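Long-range contacts in intracellular growth locus, subunit C (Francisella tularensis subsp. tularensis, PDB 2QWU), which is encoded in the Francisella pathogenicity island and probably serves as a building block of a type VI secretion system needed for growth inside host cells: residues Glu5-Gln10 with Val192-Ser197; Thr17-Thr22 with Arg75-Pro80; Ile87-Gly92 with Asp181-Ser186; Ile139-Ser144 with Gly188-Cys193. The protein carries 2 engineered substitutions. All coordinates share one frame; numbering follows the deposited sequence.

Contact 1 (Glu5-Gln10 with Val192-Ser197)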
loop_
_atom_site.group_PDB
_atom_site.type_symbol
_atom_site.label_atom_id
_atom_site.label_comp_id
_atom_site.label_asym_id
_atom_site.label_seq_id
_atom_site.Cartn_x
_atom_site.Cartn_y
_atom_site.Cartn_z
ATOM N N GLU A 5 -7.826 2.394 17.171
ATOM C CA GLU A 5 -8.082 2.427 15.743
ATOM C C GLU A 5 -6.985 3.213 14.993
ATOM O O GLU A 5 -6.669 4.366 15.344
ATOM C CB GLU A 5 -9.411 3.154 15.544
ATOM C CG GLU A 5 -9.255 4.629 15.958
ATOM C CD GLU A 5 -10.402 5.226 16.727
ATOM O OE1 GLU A 5 -11.350 5.690 16.082
ATOM O OE2 GLU A 5 -10.361 5.268 17.977
HETATM N N MSE A 6 -6.444 2.623 13.936
HETATM C CA MSE A 6 -5.447 3.320 13.149
HETATM C C MSE A 6 -5.998 4.629 12.550
HETATM O O MSE A 6 -5.316 5.661 12.533
HETATM C CB MSE A 6 -4.933 2.395 12.058
HETATM C CG MSE A 6 -3.786 2.956 11.200
HETATM SE SE MSE A 6 -2.188 2.869 12.042
HETATM C CE MSE A 6 -2.010 1.361 12.375
ATOM N N ILE A 7 -7.217 4.611 12.041
ATOM C CA ILE A 7 -7.805 5.842 11.512
ATOM C C ILE A 7 -8.975 6.258 12.397
ATOM O O ILE A 7 -9.957 5.501 12.548
ATOM C CB ILE A 7 -8.283 5.640 10.109
ATOM C CG1 ILE A 7 -7.087 5.191 9.228
ATOM C CG2 ILE A 7 -8.882 6.956 9.583
ATOM C CD1 ILE A 7 -7.520 4.719 7.837
ATOM N N THR A 8 -8.886 7.455 12.988
ATOM C CA THR A 8 -9.935 7.936 13.898
ATOM C C THR A 8 -11.042 8.712 13.170
ATOM O O THR A 8 -10.790 9.364 12.160
ATOM C CB THR A 8 -9.326 8.897 15.023
ATOM O OG1 THR A 8 -8.812 10.093 14.394
ATOM C CG2 THR A 8 -8.191 8.192 15.773
ATOM N N ARG A 9 -12.262 8.659 13.706
ATOM C CA ARG A 9 -13.372 9.393 13.105
ATOM C C ARG A 9 -13.036 10.893 13.021
ATOM O O ARG A 9 -13.367 11.555 12.036
ATOM C CB ARG A 9 -14.643 9.167 13.913
ATOM C CG ARG A 9 -15.830 9.980 13.408
ATOM C CD ARG A 9 -16.071 9.790 11.915
ATOM N NE ARG A 9 -16.260 8.382 11.565
ATOM C CZ ARG A 9 -16.510 7.951 10.333
ATOM N NH1 ARG A 9 -16.597 8.825 9.330
ATOM N NH2 ARG A 9 -16.676 6.650 10.113
ATOM N N GLN A 10 -12.379 11.423 14.055
ATOM C CA GLN A 10 -11.948 12.829 14.057
ATOM C C GLN A 10 -11.063 13.158 12.838
ATOM O O GLN A 10 -11.260 14.180 12.188
ATOM C CB GLN A 10 -11.175 13.134 15.346
ATOM C CG GLN A 10 -10.383 14.471 15.309
ATOM C CD GLN A 10 -11.276 15.710 15.368
ATOM O OE1 GLN A 10 -12.387 15.676 15.933
ATOM N NE2 GLN A 10 -10.784 16.823 14.815
ATOM N N VAL A 192 -12.904 4.115 4.121
ATOM C CA VAL A 192 -12.119 3.864 5.336
ATOM C C VAL A 192 -13.023 3.256 6.397
ATOM O O VAL A 192 -14.238 3.183 6.227
ATOM C CB VAL A 192 -11.488 5.176 5.904
ATOM C CG1 VAL A 192 -10.551 5.754 4.863
ATOM C CG2 VAL A 192 -12.579 6.158 6.352
ATOM N N CYS A 193 -12.423 2.770 7.463
ATOM C CA CYS A 193 -13.219 2.262 8.593
ATOM C C CYS A 193 -12.393 2.579 9.806
ATOM O O CYS A 193 -11.157 2.347 9.811
ATOM C CB CYS A 193 -13.431 0.763 8.521
ATOM S SG CYS A 193 -14.652 0.223 9.790
ATOM N N CYS A 194 -13.086 3.078 10.830
ATOM C CA CYS A 194 -12.434 3.529 12.049
ATOM C C CYS A 194 -12.420 2.514 13.175
ATOM O O CYS A 194 -12.099 1.350 12.897
ATOM C CB CYS A 194 -13.037 4.886 12.454
ATOM S SG CYS A 194 -12.880 6.107 11.069
ATOM N N ALA A 195 -12.774 2.915 14.410
ATOM C CA ALA A 195 -12.646 2.029 15.568
ATOM C C ALA A 195 -13.335 0.669 15.497
ATOM O O ALA A 195 -12.707 -0.386 15.693
ATOM C CB ALA A 195 -13.125 2.794 16.866
ATOM N N ALA A 196 -14.627 0.731 15.262
ATOM C CA ALA A 196 -15.444 -0.454 15.205
ATOM C C ALA A 196 -15.757 -0.793 13.745
ATOM O O ALA A 196 -15.565 0.059 12.858
ATOM C CB ALA A 196 -16.703 -0.187 16.027
ATOM N N SER A 197 -16.186 -2.032 13.491
ATOM C CA SER A 197 -16.512 -2.478 12.138
ATOM C C SER A 197 -17.700 -1.734 11.543
ATOM O O SER A 197 -17.862 -1.713 10.333
ATOM C CB SER A 197 -16.800 -3.994 12.089
ATOM O OG SER A 197 -18.023 -4.272 12.757
HETATM O O HOH W 1 -8.779 2.333 11.451
#

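Contact 2 (Thr17-Thr22 with Arg75-Pro80). Engineered in segment 75-80: Met76 (natural residue Leu).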
loop_
_atom_site.group_PDB
_atom_site.type_symbol
_atom_site.label_atom_id
_atom_site.label_comp_id
_atom_site.label_asym_id
_atom_site.label_seq_id
_atom_site.Cartn_x
_atom_site.Cartn_y
_atom_site.Cartn_z
ATOM N N THR A 17 -4.477 14.732 7.992
ATOM C CA THR A 17 -3.691 13.675 7.360
ATOM C C THR A 17 -4.085 12.277 7.903
ATOM O O THR A 17 -4.302 12.103 9.117
ATOM C CB THR A 17 -2.206 13.919 7.625
ATOM O OG1 THR A 17 -1.830 15.109 6.952
ATOM C CG2 THR A 17 -1.334 12.761 7.067
ATOM N N ILE A 18 -4.197 11.294 6.994
ATOM C CA ILE A 18 -4.547 9.927 7.361
ATOM C C ILE A 18 -3.234 9.193 7.231
ATOM O O ILE A 18 -2.470 9.387 6.236
ATOM C CB ILE A 18 -5.602 9.337 6.369
ATOM C CG1 ILE A 18 -6.933 10.089 6.530
ATOM C CG2 ILE A 18 -5.821 7.857 6.633
ATOM C CD1 ILE A 18 -8.002 9.564 5.625
ATOM N N HIS A 19 -2.944 8.369 8.219
ATOM C CA HIS A 19 -1.694 7.663 8.236
ATOM C C HIS A 19 -1.940 6.227 8.670
ATOM O O HIS A 19 -2.652 5.976 9.644
ATOM C CB HIS A 19 -0.723 8.341 9.234
ATOM C CG HIS A 19 0.656 7.753 9.238
ATOM N ND1 HIS A 19 1.092 6.888 10.209
ATOM C CD2 HIS A 19 1.709 7.968 8.413
ATOM C CE1 HIS A 19 2.368 6.597 9.999
ATOM N NE2 HIS A 19 2.768 7.238 8.922
ATOM N N VAL A 20 -1.373 5.292 7.933
ATOM C CA VAL A 20 -1.493 3.892 8.320
ATOM C C VAL A 20 -0.100 3.306 8.335
ATOM O O VAL A 20 0.759 3.609 7.480
ATOM C CB VAL A 20 -2.380 3.036 7.352
ATOM C CG1 VAL A 20 -2.190 1.539 7.708
ATOM C CG2 VAL A 20 -3.875 3.417 7.494
ATOM N N ARG A 21 0.148 2.434 9.286
ATOM C CA ARG A 21 1.437 1.818 9.370
ATOM C C ARG A 21 1.266 0.458 10.013
ATOM O O ARG A 21 0.532 0.321 11.022
ATOM C CB ARG A 21 2.326 2.691 10.218
ATOM C CG ARG A 21 3.598 2.053 10.714
ATOM C CD ARG A 21 3.869 2.702 12.034
ATOM N NE ARG A 21 3.891 4.142 11.853
ATOM C CZ ARG A 21 5.014 4.836 11.734
ATOM N NH1 ARG A 21 6.180 4.194 11.795
ATOM N NH2 ARG A 21 4.973 6.147 11.523
ATOM N N THR A 22 1.926 -0.536 9.443
ATOM C CA THR A 22 1.862 -1.879 9.975
ATOM C C THR A 22 3.295 -2.352 10.185
ATOM O O THR A 22 4.252 -1.676 9.782
ATOM C CB THR A 22 1.192 -2.879 8.953
ATOM O OG1 THR A 22 2.118 -3.188 7.892
ATOM C CG2 THR A 22 -0.064 -2.244 8.343
ATOM N N ARG A 75 3.236 1.199 4.866
ATOM C CA ARG A 75 2.911 2.522 5.372
ATOM C C ARG A 75 2.302 3.325 4.283
ATOM O O ARG A 75 2.614 3.144 3.084
ATOM C CB ARG A 75 4.156 3.268 5.833
ATOM C CG ARG A 75 5.061 2.436 6.614
ATOM C CD ARG A 75 6.395 3.153 6.843
ATOM N NE ARG A 75 6.257 4.385 7.611
ATOM C CZ ARG A 75 6.838 4.594 8.802
ATOM N NH1 ARG A 75 7.587 3.658 9.392
ATOM N NH2 ARG A 75 6.708 5.775 9.382
HETATM N N MSE A 76 1.399 4.199 4.697
HETATM C CA MSE A 76 0.819 5.087 3.733
HETATM C C MSE A 76 0.426 6.350 4.444
HETATM O O MSE A 76 -0.041 6.291 5.576
HETATM C CB MSE A 76 -0.416 4.498 3.067
HETATM C CG MSE A 76 -0.788 5.291 1.873
HETATM SE SE MSE A 76 -2.064 4.392 0.914
HETATM C CE MSE A 76 -2.217 5.592 -0.425
ATOM N N SER A 77 0.630 7.485 3.780
ATOM C CA SER A 77 0.257 8.785 4.342
ATOM C C SER A 77 -0.445 9.582 3.253
ATOM O O SER A 77 0.021 9.697 2.115
ATOM C CB SER A 77 1.512 9.496 4.878
ATOM O OG SER A 77 1.201 10.822 5.310
ATOM N N ILE A 78 -1.633 10.048 3.564
ATOM C CA ILE A 78 -2.389 10.837 2.631
ATOM C C ILE A 78 -2.823 12.139 3.289
ATOM O O ILE A 78 -3.525 12.135 4.321
ATOM C CB ILE A 78 -3.659 10.112 2.172
ATOM C CG1 ILE A 78 -3.297 8.731 1.631
ATOM C CG2 ILE A 78 -4.385 11.001 1.140
ATOM C CD1 ILE A 78 -4.489 7.874 1.376
ATOM N N THR A 79 -2.378 13.245 2.722
ATOM C CA THR A 79 -2.795 14.554 3.237
ATOM C C THR A 79 -3.761 15.136 2.214
ATOM O O THR A 79 -3.354 15.453 1.090
ATOM C CB THR A 79 -1.600 15.439 3.418
ATOM O OG1 THR A 79 -0.730 14.791 4.350
ATOM C CG2 THR A 79 -2.025 16.830 3.969
ATOM N N PRO A 80 -5.047 15.243 2.599
ATOM C CA PRO A 80 -6.089 15.765 1.724
ATOM C C PRO A 80 -5.696 17.104 1.144
ATOM O O PRO A 80 -4.987 17.899 1.782
ATOM C CB PRO A 80 -7.295 15.853 2.635
ATOM C CG PRO A 80 -7.109 14.646 3.553
ATOM C CD PRO A 80 -5.623 14.789 3.888
#

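Contact 3 (Ile87-Gly92 with Asp181-Ser186)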
loop_
_atom_site.group_PDB
_atom_site.type_symbol
_atom_site.label_atom_id
_atom_site.label_comp_id
_atom_site.label_asym_id
_atom_site.label_seq_id
_atom_site.Cartn_x
_atom_site.Cartn_y
_atom_site.Cartn_z
ATOM N N ILE A 87 0.808 12.314 -1.233
ATOM C CA ILE A 87 0.830 10.947 -0.741
ATOM C C ILE A 87 2.204 10.333 -0.731
ATOM O O ILE A 87 3.011 10.554 -1.647
ATOM C CB ILE A 87 -0.113 10.075 -1.691
ATOM C CG1 ILE A 87 -1.557 10.568 -1.539
ATOM C CG2 ILE A 87 -0.031 8.601 -1.378
ATOM C CD1 ILE A 87 -2.493 9.877 -2.559
ATOM N N SER A 88 2.471 9.547 0.305
ATOM C CA SER A 88 3.710 8.762 0.354
ATOM C C SER A 88 3.246 7.339 0.651
ATOM O O SER A 88 2.216 7.133 1.278
ATOM C CB SER A 88 4.708 9.285 1.422
ATOM O OG SER A 88 4.147 9.234 2.707
ATOM N N ILE A 89 3.978 6.356 0.145
ATOM C CA ILE A 89 3.615 4.962 0.371
ATOM C C ILE A 89 4.850 4.106 0.468
ATOM O O ILE A 89 5.873 4.382 -0.155
ATOM C CB ILE A 89 2.639 4.459 -0.781
ATOM C CG1 ILE A 89 2.056 3.082 -0.417
ATOM C CG2 ILE A 89 3.402 4.317 -2.146
ATOM C CD1 ILE A 89 0.937 2.705 -1.414
ATOM N N THR A 90 4.763 3.055 1.266
ATOM C CA THR A 90 5.862 2.100 1.430
ATOM C C THR A 90 5.295 0.711 1.156
ATOM O O THR A 90 4.304 0.322 1.772
ATOM C CB THR A 90 6.439 2.153 2.861
ATOM O OG1 THR A 90 6.992 3.473 3.075
ATOM C CG2 THR A 90 7.598 1.183 2.984
ATOM N N LEU A 91 5.887 0.031 0.159
ATOM C CA LEU A 91 5.416 -1.288 -0.260
ATOM C C LEU A 91 6.485 -2.347 -0.039
ATOM O O LEU A 91 7.659 -2.056 -0.165
ATOM C CB LEU A 91 5.067 -1.234 -1.776
ATOM C CG LEU A 91 4.025 -0.194 -2.201
ATOM C CD1 LEU A 91 4.197 0.195 -3.638
ATOM C CD2 LEU A 91 2.679 -0.800 -1.995
ATOM N N GLY A 92 6.071 -3.570 0.289
ATOM C CA GLY A 92 7.009 -4.663 0.456
ATOM C C GLY A 92 6.794 -5.610 -0.730
ATOM O O GLY A 92 5.662 -5.983 -0.991
ATOM N N ASP A 181 7.741 8.820 -2.321
ATOM C CA ASP A 181 7.205 10.068 -1.758
ATOM C C ASP A 181 6.886 10.998 -2.930
ATOM O O ASP A 181 7.343 10.780 -4.038
ATOM C CB ASP A 181 8.258 10.778 -0.864
ATOM C CG ASP A 181 8.673 9.957 0.363
ATOM O OD1 ASP A 181 7.862 9.789 1.329
ATOM O OD2 ASP A 181 9.838 9.476 0.364
ATOM N N GLY A 182 6.066 12.008 -2.666
ATOM C CA GLY A 182 5.690 13.003 -3.667
ATOM C C GLY A 182 4.717 12.530 -4.738
ATOM O O GLY A 182 4.851 12.881 -5.924
ATOM N N LEU A 183 3.756 11.709 -4.337
ATOM C CA LEU A 183 2.773 11.173 -5.260
ATOM C C LEU A 183 1.448 11.887 -5.033
ATOM O O LEU A 183 1.265 12.549 -4.049
ATOM C CB LEU A 183 2.553 9.672 -4.960
ATOM C CG LEU A 183 3.704 8.704 -5.236
ATOM C CD1 LEU A 183 3.374 7.283 -4.673
ATOM C CD2 LEU A 183 3.920 8.649 -6.756
ATOM N N THR A 184 0.544 11.775 -5.984
ATOM C CA THR A 184 -0.797 12.313 -5.785
ATOM C C THR A 184 -1.695 11.347 -6.575
ATOM O O THR A 184 -1.230 10.314 -7.027
ATOM C CB THR A 184 -0.918 13.760 -6.286
ATOM O OG1 THR A 184 -2.244 14.229 -5.992
ATOM C CG2 THR A 184 -0.679 13.840 -7.780
ATOM N N THR A 185 -2.973 11.640 -6.713
ATOM C CA THR A 185 -3.855 10.734 -7.477
ATOM C C THR A 185 -5.034 11.603 -7.928
ATOM O O THR A 185 -5.299 12.612 -7.305
ATOM C CB THR A 185 -4.409 9.609 -6.542
ATOM O OG1 THR A 185 -5.365 8.781 -7.253
ATOM C CG2 THR A 185 -5.148 10.211 -5.342
ATOM N N SER A 186 -5.748 11.222 -8.987
ATOM C CA SER A 186 -6.943 11.981 -9.385
ATOM C C SER A 186 -8.203 11.456 -8.698
ATOM O O SER A 186 -9.304 12.022 -8.864
ATOM C CB SER A 186 -7.203 11.860 -10.883
ATOM O OG SER A 186 -6.019 12.043 -11.603
HETATM O O HOH W 2 4.948 12.717 -0.020
#

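Contact 4 (Ile139-Ser144 with Gly188-Cys193)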
loop_
_atom_site.group_PDB
_atom_site.type_symbol
_atom_site.label_atom_id
_atom_site.label_comp_id
_atom_site.label_asym_id
_atom_site.label_seq_id
_atom_site.Cartn_x
_atom_site.Cartn_y
_atom_site.Cartn_z
ATOM N N ILE A 139 -11.738 -3.041 7.219
ATOM C CA ILE A 139 -10.622 -2.394 6.532
ATOM C C ILE A 139 -10.124 -1.224 7.363
ATOM O O ILE A 139 -10.775 -0.844 8.353
ATOM C CB ILE A 139 -11.053 -1.752 5.176
ATOM C CG1 ILE A 139 -12.074 -0.606 5.388
ATOM C CG2 ILE A 139 -11.618 -2.857 4.211
ATOM C CD1 ILE A 139 -12.392 0.198 4.083
HETATM N N MSE A 140 -8.942 -0.734 6.997
HETATM C CA MSE A 140 -8.457 0.552 7.535
HETATM C C MSE A 140 -8.747 1.495 6.348
HETATM O O MSE A 140 -9.479 2.440 6.477
HETATM C CB MSE A 140 -6.970 0.529 7.881
HETATM C CG MSE A 140 -6.765 -0.235 9.241
HETATM SE SE MSE A 140 -4.966 -0.410 9.771
HETATM C CE MSE A 140 -4.298 -1.381 8.371
ATOM N N ILE A 141 -8.189 1.182 5.177
ATOM C CA ILE A 141 -8.431 1.965 3.957
ATOM C C ILE A 141 -8.586 0.951 2.789
ATOM O O ILE A 141 -7.792 0.019 2.663
ATOM C CB ILE A 141 -7.226 2.804 3.549
ATOM C CG1 ILE A 141 -6.800 3.733 4.661
ATOM C CG2 ILE A 141 -7.594 3.571 2.277
ATOM C CD1 ILE A 141 -5.594 4.610 4.232
ATOM N N ASP A 142 -9.564 1.178 1.916
ATOM C CA ASP A 142 -9.723 0.313 0.719
ATOM C C ASP A 142 -8.925 0.970 -0.423
ATOM O O ASP A 142 -9.337 1.980 -1.008
ATOM C CB ASP A 142 -11.227 0.192 0.321
ATOM C CG ASP A 142 -11.458 -0.822 -0.779
ATOM O OD1 ASP A 142 -10.463 -1.220 -1.422
ATOM O OD2 ASP A 142 -12.641 -1.235 -1.017
ATOM N N LEU A 143 -7.765 0.402 -0.730
ATOM C CA LEU A 143 -6.890 0.966 -1.750
ATOM C C LEU A 143 -7.150 0.352 -3.140
ATOM O O LEU A 143 -6.439 0.640 -4.078
ATOM C CB LEU A 143 -5.418 0.667 -1.370
ATOM C CG LEU A 143 -4.995 1.387 -0.077
ATOM C CD1 LEU A 143 -3.564 0.913 0.303
ATOM C CD2 LEU A 143 -5.066 2.909 -0.251
ATOM N N SER A 144 -8.149 -0.507 -3.250
ATOM C CA SER A 144 -8.353 -1.203 -4.516
ATOM C C SER A 144 -8.403 -0.312 -5.720
ATOM O O SER A 144 -9.151 0.658 -5.750
ATOM C CB SER A 144 -9.626 -2.099 -4.476
ATOM O OG SER A 144 -9.611 -2.964 -3.346
ATOM N N GLY A 188 -10.826 11.089 -5.964
ATOM C CA GLY A 188 -11.189 12.093 -4.965
ATOM C C GLY A 188 -11.492 11.634 -3.552
ATOM O O GLY A 188 -11.543 12.460 -2.619
ATOM N N SER A 189 -11.699 10.332 -3.369
ATOM C CA SER A 189 -12.022 9.838 -2.017
ATOM C C SER A 189 -11.604 8.380 -1.888
ATOM O O SER A 189 -11.264 7.731 -2.882
ATOM C CB SER A 189 -13.539 9.974 -1.765
ATOM O OG SER A 189 -14.237 9.208 -2.757
ATOM N N LEU A 190 -11.588 7.882 -0.655
ATOM C CA LEU A 190 -11.230 6.505 -0.397
ATOM C C LEU A 190 -12.124 5.963 0.722
ATOM O O LEU A 190 -12.371 6.653 1.708
ATOM C CB LEU A 190 -9.772 6.423 0.125
ATOM C CG LEU A 190 -8.646 6.586 -0.922
ATOM C CD1 LEU A 190 -7.321 6.786 -0.233
ATOM C CD2 LEU A 190 -8.613 5.372 -1.842
ATOM N N PRO A 191 -12.565 4.698 0.620
ATOM C CA PRO A 191 -13.390 4.122 1.697
ATOM C C PRO A 191 -12.435 3.841 2.901
ATOM O O PRO A 191 -11.271 3.434 2.703
ATOM C CB PRO A 191 -13.888 2.795 1.098
ATOM C CG PRO A 191 -13.855 2.987 -0.318
ATOM C CD PRO A 191 -12.580 3.813 -0.564
ATOM N N VAL A 192 -12.904 4.115 4.121
ATOM C CA VAL A 192 -12.119 3.864 5.336
ATOM C C VAL A 192 -13.023 3.256 6.397
ATOM O O VAL A 192 -14.238 3.183 6.227
ATOM C CB VAL A 192 -11.488 5.176 5.904
ATOM C CG1 VAL A 192 -10.551 5.754 4.863
ATOM C CG2 VAL A 192 -12.579 6.158 6.352
ATOM N N CYS A 193 -12.423 2.770 7.463
ATOM C CA CYS A 193 -13.219 2.262 8.593
ATOM C C CYS A 193 -12.393 2.579 9.806
ATOM O O CYS A 193 -11.157 2.347 9.811
ATOM C CB CYS A 193 -13.431 0.763 8.521
ATOM S SG CYS A 193 -14.652 0.223 9.790
#

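Contact 1 (Glu5-Gln10 with Val192-Ser197)
Cys194 SG stands beside its own backbone N, anti to the carbonyl carbon (chi1 -56°), which turns the sulfur toward Arg9. The Arg9 chain bends at both chi2 (52°) and chi3, and one face of its guanidinium comes to lie against SG, with NH2 4.0 Å from the Cys194 sulfur. That guanidinium has a further, weak tie outside the pair, from NH2 to Lys200 O.

Ile7 and Cys194 meet mainly through the Ile7 carbonyl. Ile7 O rests on two carbons of Cys194, 3.1 Å from CB and 3.2 Å from CA, the latter a bent CA-H...O contact (127° at the hydrogen). A water bridges the segments at Ile7 N: it accepts from Ile7 N at 2.8 Å and donates to Cys193 O at 2.9 Å.

Glu5 works alongside Ala195. Its CB lies 3.4 Å from Ala195 CA, while Glu5 OE1 approaches the methyl carbon CB of Ala195 to 3.5 Å, a packing contact. At the buried end, Ile7 CD1 reaches Val192 CG1 at 4.4 Å, and Val12 touches both side chains.

The segment leading into helix 9-14 and the first turn of that helix thus pack on the end of strand 189-193 and the loop after it. Thr8 is the helix N-cap, and its OG1 also hydrogen-bonds Gln11 NE2 inside the helix.

Contact 2 (Thr17-Thr22 with Arg75-Pro80)
Arg75 faces Arg21 in a non-hydrogen-bonded pair. Their side chains run side by side in the same direction, and the guanidinium planes are turned 67° apart. Arg21 NH2 and Arg75 NH2 are modelled 2.8 Å apart, too near for two donors carrying like charge, which makes the exact placement of these ends doubtful. In the backbone, Arg75 CA makes a CA-H...O contact with Val20 O.

Met76, an engineered residue modelled as selenomethionine, pairs with Val20 through two backbone bonds: Met76 N to Val20 O, and Val20 N to Met76 O, each 2.9 Å. Its side chain lies on the same face as Val20, Ile18 and Ile78, with its tip directed away from strand 18-21 and touching Leu143.

Ser77 returns to the face of His19 and the two arginines. His19 CG is anti to the backbone N and beside the carbonyl carbon (chi1 -175°), and the imidazole is set with CD2 toward Ser77. Ser77 CB lies at the ring edge, near its plane, 3.9 Å from His19 CD2. Ser77 OG packs on Thr17 CG2 at 3.6 Å.

Ile78 and Ile18 form the second doubly bonded pair, both N...O distances being 2.9 Å with nearly straight N-H...O angles. Thr79 then hydrogen-bonds Thr17 between their OG1 hydroxyls at 2.8 Å, with the direction open. Pro80 follows, its CD 4.1 Å from Thr17 CA.

Strand axes 4.7 Å apart and 179° between directions, with hydrogen-bonded and non-hydrogen-bonded pairs alternating, define a regular antiparallel beta ladder.

Contact 3 (Ile87-Gly92 with Asp181-Ser186)
Ile87 and Leu183 point to the same face of the sheet, and Ile87 CB stands 4.2 Å from Leu183 CB across an antiparallel hydrogen-bonded pair. The pairing is limited to this one bridge, and its two bonds are unequal. Leu183 N donates to Ile87 O at 3.0 Å within the carbonyl plane, whereas Ile87 N reaches Leu183 O at 2.9 Å from 36° out of the Leu183 carbonyl plane.

Two further apolar meetings extend it. Leu183 CD1 touches Ile89 CG2 at 3.9 Å, their side chains crossing obliquely. Toward residue 185, Ile87 CD1 meets Thr185 CG2 at the same separation, a reach made by an extended chi2 (173°).

At the remaining end Asp181 OD1 packs on Ser88 CB at 3.2 Å. Gly182, between Asp181 and Leu183, turns the corner of the chain with a positive phi (73°), and a water accepts from Gly182 N at 3.0 Å and donates weakly to Ile87 O.

Strand 86-96 lies between strands 71-79 and 173-184: Ile87 also packs on Met76 and Ile78 of the former. Leu148 of strand 147-150 touches both Ile87 and Leu183, and Phe156 from a loop packs on Leu183.

Contact 4 (Ile139-Ser144 with Gly188-Cys193)
A single beta bridge between Ile141 and Val192 fastens the loop that runs from strand 137-138 to strand 147-150 onto strand 189-193, and an Asx turn at Asp142 follows directly. The geometric evidence for the bridge is a pair of backbone bonds on either side of it in sequence. Asp142 N donates to Pro191 O at 2.9 Å and almost straight, 169° at the hydrogen; Cys193 N gives a more bent bond to Met140 O at 3.1 Å, arriving from above that carbonyl plane. Each acceptor also has a CA-H...O neighbour: Val192 CA lies near Met140 O, and Ile141 CA near Pro191 O.

Side chains fill in around this backbone pairing. Ile139 CG1 takes the position between the backbone N and the carbonyl carbon (chi1 64°) and packs 3.7 Å from Cys193 CB, while Ile139 CD1 reaches over to Pro191 O. The Pro191 ring lies against Asp142, with Pro191 CB and Asp142 CB 3.8 Å apart. On the interior side, Ile141 CG2 meets Leu190 CD1 at 4.1 Å, and the other Leu190 methyl, CD2, touches Asp142 O at 3.6 Å. Leu190 reaches Ile78 of strand 71-79, and Ile141 packs on Ile18 and Val20 of strand 18-21, so the bridged pair lies over the face of the main sheet that carries Ile18, Val20 and Ile78.

In the Asx turn, Asp142 OD1 takes two bonds: Ser144 N comes to its anti side, out of the carboxylate plane, and Ser144 OG donates to its syn lone pair at 2.7 Å.

Contacts 2 and 3 belong to one antiparallel sheet, in which strands 71-79 and 86-96 are neighbours; their centres lie about 9 Å apart. Contacts 1 and 4 share Val192 and Cys193 on strand 189-193, with centres about 11 Å apart, and touch through Ile7 CD1 and Ile141 CG1. Contact 4 in turn meets contact 2 where Leu190 CD1 packs on Ile78 CD1, 3.4 Å away. Contacts 1 and 3 are the most distant pair, at about 21 Å between centres, and do not touch. Along the chain, contact 1 joins the N-terminal region to the late strand and encloses contacts 2 and 3 in sequence, whereas contacts 3 and 4 interleave. Together they hold the N-terminal segment and strand 189-193 against the main sheet.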